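Local atomic coordinates of endopolygalacturonase (PDB entry 1K5C), a protein that probably hydrolyses the alpha-1,4 links between galacturonate units of polygalacturonan, as an endo-acting glycoside hydrolase of family 28. Residues Y109-I122 / T132-D144. Sequence-based numbering, arbitrary orientation.
Sequences YKKFEVLNSPAQAI and TLDGITVDDFAGD
S117 meets both oxygens of the D140 carboxylate. OD1 of D140 takes the backbone N-H of S117 at 2.9 Å, on the syn side but 32° out of the carboxylate plane. OD2 of D140 lies 2.7 Å from OG of S117. OG of S117 also lies 2.6 Å from the backbone O of A119, and its one proton may serve either acceptor. CG of D140 is anti to its own carbonyl carbon (chi1 -74°), which sets the carboxylate beside the turn that follows strand 113-115. With an alanine in place of D140, the S117 N-H would probably lose its acceptor and the S117 hydroxyl would be freer to turn. A119 lies near N151, a galacturonate-binding residue.

D139 lies on the face of the sheet that also carries E113 and L115. Its OD2 and OE2 of E113 are like charges 4.3 Å apart, their carboxylate planes turned 61° against each other. A water donates to both, which probably eases the repulsion. OD1 of D139 accepts the backbone N-H of F141, forming an Asx turn.

The segments belong to successive turns of the right-handed parallel beta-helix of family 28. Strands 113-115 and 137-139 run nearly parallel. N-H of V114 bonds to O of T137, and N-H of D139 returns to O of V114. Both chains bend before these strands, at K111 and G135.

Inside the coil, the side chain of I136 lies alongside F112, with CG1 over one face of the ring, 4.0 Å from its centroid. CD1 of I136 reaches CZ of F112 at 3.6 Å. F70 and F77 of the preceding turn also meet this ring. Farther along the interior, CB of A121 touches CG1 of V138 at 3.7 Å.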
loop_
_atom_site.group_PDB
_atom_site.type_symbol
_atom_site.label_atom_id
_atom_site.label_comp_id
_atom_site.label_asym_id
_atom_site.label_seq_id
_atom_site.Cartn_x
_atom_site.Cartn_y
_atom_site.Cartn_z
ATOM N N TYR A 109 -8.004 13.416 1.187
ATOM C CA TYR A 109 -8.551 12.834 -0.031
ATOM C C TYR A 109 -9.590 11.813 0.374
ATOM O O TYR A 109 -9.265 10.857 1.097
ATOM C CB TYR A 109 -7.432 12.142 -0.863
ATOM C CG TYR A 109 -6.518 13.176 -1.510
ATOM C CD1 TYR A 109 -5.625 13.941 -0.802
ATOM C CD2 TYR A 109 -6.674 13.430 -2.885
ATOM C CE1 TYR A 109 -4.841 14.926 -1.428
ATOM C CE2 TYR A 109 -5.913 14.415 -3.503
ATOM C CZ TYR A 109 -4.993 15.154 -2.784
ATOM O OH TYR A 109 -4.271 16.116 -3.434
ATOM N N LYS A 110 -10.838 11.993 -0.111
ATOM C CA LYS A 110 -11.928 11.127 0.372
ATOM C C LYS A 110 -12.770 10.559 -0.744
ATOM O O LYS A 110 -13.081 11.212 -1.735
ATOM C CB LYS A 110 -12.879 12.013 1.262
ATOM C CG LYS A 110 -12.194 12.688 2.434
ATOM C CD LYS A 110 -12.884 13.927 2.975
ATOM C CE LYS A 110 -12.640 15.174 2.008
ATOM N NZ LYS A 110 -13.291 16.324 2.749
ATOM N N LYS A 111 -13.228 9.314 -0.513
ATOM C CA LYS A 111 -14.430 8.774 -1.176
ATOM C C LYS A 111 -14.354 8.808 -2.676
ATOM O O LYS A 111 -15.187 9.348 -3.403
ATOM C CB LYS A 111 -15.680 9.512 -0.664
ATOM C CG LYS A 111 -16.006 9.175 0.797
ATOM C CD LYS A 111 -16.561 7.750 0.911
ATOM C CE LYS A 111 -17.115 7.404 2.254
ATOM N NZ LYS A 111 -17.795 6.067 2.057
ATOM N N PHE A 112 -13.278 8.169 -3.215
ATOM C CA PHE A 112 -13.273 7.832 -4.644
ATOM C C PHE A 112 -12.742 6.415 -4.788
ATOM O O PHE A 112 -12.219 5.808 -3.840
ATOM C CB PHE A 112 -12.482 8.844 -5.485
ATOM C CG PHE A 112 -11.024 8.960 -5.114
ATOM C CD1 PHE A 112 -10.082 8.104 -5.656
ATOM C CD2 PHE A 112 -10.632 9.983 -4.227
ATOM C CE1 PHE A 112 -8.726 8.274 -5.356
ATOM C CE2 PHE A 112 -9.304 10.144 -3.919
ATOM C CZ PHE A 112 -8.349 9.282 -4.463
ATOM N N GLU A 113 -12.869 5.913 -6.016
ATOM C CA GLU A 113 -12.456 4.544 -6.340
ATOM C C GLU A 113 -11.463 4.580 -7.489
ATOM O O GLU A 113 -11.640 5.322 -8.458
ATOM C CB GLU A 113 -13.682 3.722 -6.753
ATOM C CG GLU A 113 -13.330 2.336 -7.321
ATOM C CD GLU A 113 -14.540 1.491 -7.523
ATOM O OE1 GLU A 113 -15.303 1.246 -6.612
ATOM O OE2 GLU A 113 -14.679 0.961 -8.614
ATOM N N VAL A 114 -10.431 3.764 -7.359
ATOM C CA VAL A 114 -9.560 3.395 -8.471
ATOM C C VAL A 114 -10.017 2.023 -8.936
ATOM O O VAL A 114 -10.003 1.082 -8.134
ATOM C CB VAL A 114 -8.084 3.386 -8.015
ATOM C CG1 VAL A 114 -7.222 2.798 -9.101
ATOM C CG2 VAL A 114 -7.682 4.821 -7.608
ATOM N N LEU A 115 -10.441 1.946 -10.187
ATOM C CA LEU A 115 -10.976 0.704 -10.756
ATOM C C LEU A 115 -9.968 0.165 -11.787
ATOM O O LEU A 115 -9.603 0.871 -12.751
ATOM C CB LEU A 115 -12.303 1.002 -11.440
ATOM C CG LEU A 115 -12.937 -0.170 -12.208
ATOM C CD1 LEU A 115 -13.330 -1.333 -11.258
ATOM C CD2 LEU A 115 -14.174 0.301 -12.959
ATOM N N ASN A 116 -9.528 -1.072 -11.594
ATOM C CA ASN A 116 -8.708 -1.759 -12.605
ATOM C C ASN A 116 -7.462 -0.952 -13.022
ATOM O O ASN A 116 -7.248 -0.624 -14.192
ATOM C CB ASN A 116 -9.571 -2.171 -13.798
ATOM C CG ASN A 116 -10.694 -3.090 -13.335
ATOM O OD1 ASN A 116 -10.511 -3.850 -12.355
ATOM N ND2 ASN A 116 -11.812 -3.036 -14.041
ATOM N N SER A 117 -6.600 -0.679 -12.034
ATOM C CA SER A 117 -5.298 -0.125 -12.365
ATOM C C SER A 117 -4.502 -1.122 -13.228
ATOM O O SER A 117 -4.579 -2.325 -13.037
ATOM C CB SER A 117 -4.529 0.225 -11.087
ATOM O OG SER A 117 -4.313 -0.924 -10.253
ATOM N N PRO A 118 -3.663 -0.604 -14.164
ATOM C CA PRO A 118 -2.808 -1.524 -14.942
ATOM C C PRO A 118 -1.886 -2.333 -14.050
ATOM O O PRO A 118 -1.684 -3.533 -14.335
ATOM C CB PRO A 118 -2.059 -0.598 -15.914
ATOM C CG PRO A 118 -3.068 0.550 -16.138
ATOM C CD PRO A 118 -3.656 0.770 -14.721
ATOM N N ALA A 119 -1.310 -1.706 -13.045
ATOM C CA ALA A 119 -0.436 -2.394 -12.056
ATOM C C ALA A 119 -0.606 -1.600 -10.756
ATOM O O ALA A 119 -1.728 -1.501 -10.242
ATOM C CB ALA A 119 0.979 -2.566 -12.583
ATOM N N GLN A 120 0.465 -1.023 -10.218
ATOM C CA GLN A 120 0.353 -0.406 -8.903
ATOM C C GLN A 120 -0.636 0.767 -8.980
ATOM O O GLN A 120 -0.607 1.586 -9.906
ATOM C CB GLN A 120 1.726 0.128 -8.420
ATOM C CG GLN A 120 2.748 -0.989 -8.146
ATOM C CD GLN A 120 3.541 -1.425 -9.383
ATOM O OE1 GLN A 120 3.173 -1.167 -10.526
ATOM N NE2 GLN A 120 4.621 -2.193 -9.172
ATOM N N ALA A 121 -1.543 0.836 -7.971
ATOM C CA ALA A 121 -2.680 1.760 -8.075
ATOM C C ALA A 121 -2.353 3.170 -7.622
ATOM O O ALA A 121 -2.371 4.093 -8.449
ATOM C CB ALA A 121 -3.875 1.168 -7.322
ATOM N N ILE A 122 -2.108 3.372 -6.329
ATOM C CA ILE A 122 -1.934 4.745 -5.790
ATOM C C ILE A 122 -0.555 4.865 -5.123
ATOM O O ILE A 122 -0.247 4.168 -4.170
ATOM C CB ILE A 122 -3.041 5.089 -4.777
ATOM C CG1 ILE A 122 -4.414 4.913 -5.401
ATOM C CG2 ILE A 122 -2.826 6.494 -4.219
ATOM C CD1 ILE A 122 -5.580 5.122 -4.434
ATOM N N THR A 132 -3.953 12.687 4.433
ATOM C CA THR A 132 -4.916 11.678 4.831
ATOM C C THR A 132 -5.662 11.192 3.619
ATOM O O THR A 132 -6.210 12.014 2.848
ATOM C CB THR A 132 -5.928 12.239 5.847
ATOM O OG1 THR A 132 -5.175 12.628 7.015
ATOM C CG2 THR A 132 -6.949 11.198 6.272
ATOM N N LEU A 133 -5.715 9.871 3.445
ATOM C CA LEU A 133 -6.531 9.210 2.417
ATOM C C LEU A 133 -7.621 8.439 3.177
ATOM O O LEU A 133 -7.293 7.622 4.050
ATOM C CB LEU A 133 -5.705 8.253 1.561
ATOM C CG LEU A 133 -4.903 8.843 0.397
ATOM C CD1 LEU A 133 -4.309 10.188 0.453
ATOM C CD2 LEU A 133 -3.873 7.795 -0.093
ATOM N N ASP A 134 -8.891 8.720 2.874
ATOM C CA ASP A 134 -9.990 8.242 3.720
ATOM C C ASP A 134 -11.124 7.757 2.852
ATOM O O ASP A 134 -11.681 8.530 2.058
ATOM C CB ASP A 134 -10.403 9.407 4.658
ATOM C CG ASP A 134 -11.439 9.021 5.703
ATOM O OD1 ASP A 134 -12.094 7.985 5.577
ATOM O OD2 ASP A 134 -11.507 9.769 6.706
ATOM N N GLY A 135 -11.466 6.477 2.959
ATOM C CA GLY A 135 -12.651 5.982 2.245
ATOM C C GLY A 135 -12.419 5.793 0.761
ATOM O O GLY A 135 -13.367 5.919 -0.013
ATOM N N ILE A 136 -11.193 5.441 0.383
ATOM C CA ILE A 136 -10.831 5.151 -1.002
ATOM C C ILE A 136 -10.938 3.643 -1.228
ATOM O O ILE A 136 -10.484 2.860 -0.400
ATOM C CB ILE A 136 -9.442 5.700 -1.308
ATOM C CG1 ILE A 136 -9.542 7.296 -1.236
ATOM C CG2 ILE A 136 -8.934 5.265 -2.689
ATOM C CD1 ILE A 136 -8.146 7.837 -1.195
ATOM N N THR A 137 -11.511 3.286 -2.382
ATOM C CA THR A 137 -11.558 1.878 -2.783
ATOM C C THR A 137 -10.607 1.658 -3.959
ATOM O O THR A 137 -10.723 2.392 -4.967
ATOM C CB THR A 137 -12.974 1.470 -3.195
ATOM O OG1 THR A 137 -13.838 1.615 -2.061
ATOM C CG2 THR A 137 -13.051 0.048 -3.706
ATOM N N VAL A 138 -9.727 0.679 -3.858
ATOM C CA VAL A 138 -8.958 0.189 -5.018
ATOM C C VAL A 138 -9.632 -1.136 -5.389
ATOM O O VAL A 138 -9.454 -2.147 -4.691
ATOM C CB VAL A 138 -7.462 0.006 -4.707
ATOM C CG1 VAL A 138 -6.779 -0.629 -5.920
ATOM C CG2 VAL A 138 -6.855 1.355 -4.349
ATOM N N ASP A 139 -10.444 -1.102 -6.447
ATOM C CA ASP A 139 -11.139 -2.294 -6.907
ATOM C C ASP A 139 -10.409 -2.833 -8.140
ATOM O O ASP A 139 -10.660 -2.403 -9.266
ATOM C CB ASP A 139 -12.605 -2.025 -7.228
ATOM C CG ASP A 139 -13.331 -3.272 -7.623
ATOM O OD1 ASP A 139 -12.683 -4.300 -7.917
ATOM O OD2 ASP A 139 -14.597 -3.243 -7.636
ATOM N N ASP A 140 -9.475 -3.779 -7.863
ATOM C CA ASP A 140 -8.817 -4.538 -8.886
ATOM C C ASP A 140 -9.263 -6.007 -8.849
ATOM O O ASP A 140 -8.565 -6.904 -9.320
ATOM C CB ASP A 140 -7.276 -4.436 -8.775
ATOM C CG ASP A 140 -6.767 -3.114 -9.215
ATOM O OD1 ASP A 140 -7.436 -2.296 -9.834
ATOM O OD2 ASP A 140 -5.527 -2.880 -8.881
ATOM N N PHE A 141 -10.475 -6.256 -8.339
ATOM C CA PHE A 141 -10.976 -7.640 -8.227
ATOM C C PHE A 141 -10.948 -8.371 -9.577
ATOM O O PHE A 141 -10.701 -9.587 -9.617
ATOM C CB PHE A 141 -12.401 -7.586 -7.653
ATOM C CG PHE A 141 -12.989 -8.969 -7.519
ATOM C CD1 PHE A 141 -12.542 -9.852 -6.504
ATOM C CD2 PHE A 141 -13.958 -9.424 -8.370
ATOM C CE1 PHE A 141 -13.081 -11.115 -6.398
ATOM C CE2 PHE A 141 -14.466 -10.722 -8.259
ATOM C CZ PHE A 141 -14.014 -11.561 -7.261
ATOM N N ALA A 142 -11.251 -7.677 -10.690
ATOM C CA ALA A 142 -11.250 -8.316 -11.990
ATOM C C ALA A 142 -9.904 -8.946 -12.289
ATOM O O ALA A 142 -9.810 -9.883 -13.122
ATOM C CB ALA A 142 -11.625 -7.278 -13.059
ATOM N N GLY A 143 -8.825 -8.445 -11.687
ATOM C CA GLY A 143 -7.477 -8.999 -11.881
ATOM C C GLY A 143 -7.322 -10.424 -11.341
ATOM O O GLY A 143 -6.307 -11.070 -11.644
ATOM N N ASP A 144 -8.267 -10.910 -10.545
ATOM C CA ASP A 144 -8.171 -12.280 -10.065
ATOM C C ASP A 144 -8.372 -13.270 -11.186
ATOM O O ASP A 144 -7.900 -14.423 -11.129
ATOM C CB ASP A 144 -9.223 -12.567 -8.995
ATOM C CG ASP A 144 -8.943 -11.979 -7.626
ATOM O OD1 ASP A 144 -7.967 -11.245 -7.471
ATOM O OD2 ASP A 144 -9.727 -12.331 -6.700
HETATM O O HOH W 1 -16.240 -1.380 -8.381
HETATM O O HOH W 2 -12.300 -4.979 -10.657
#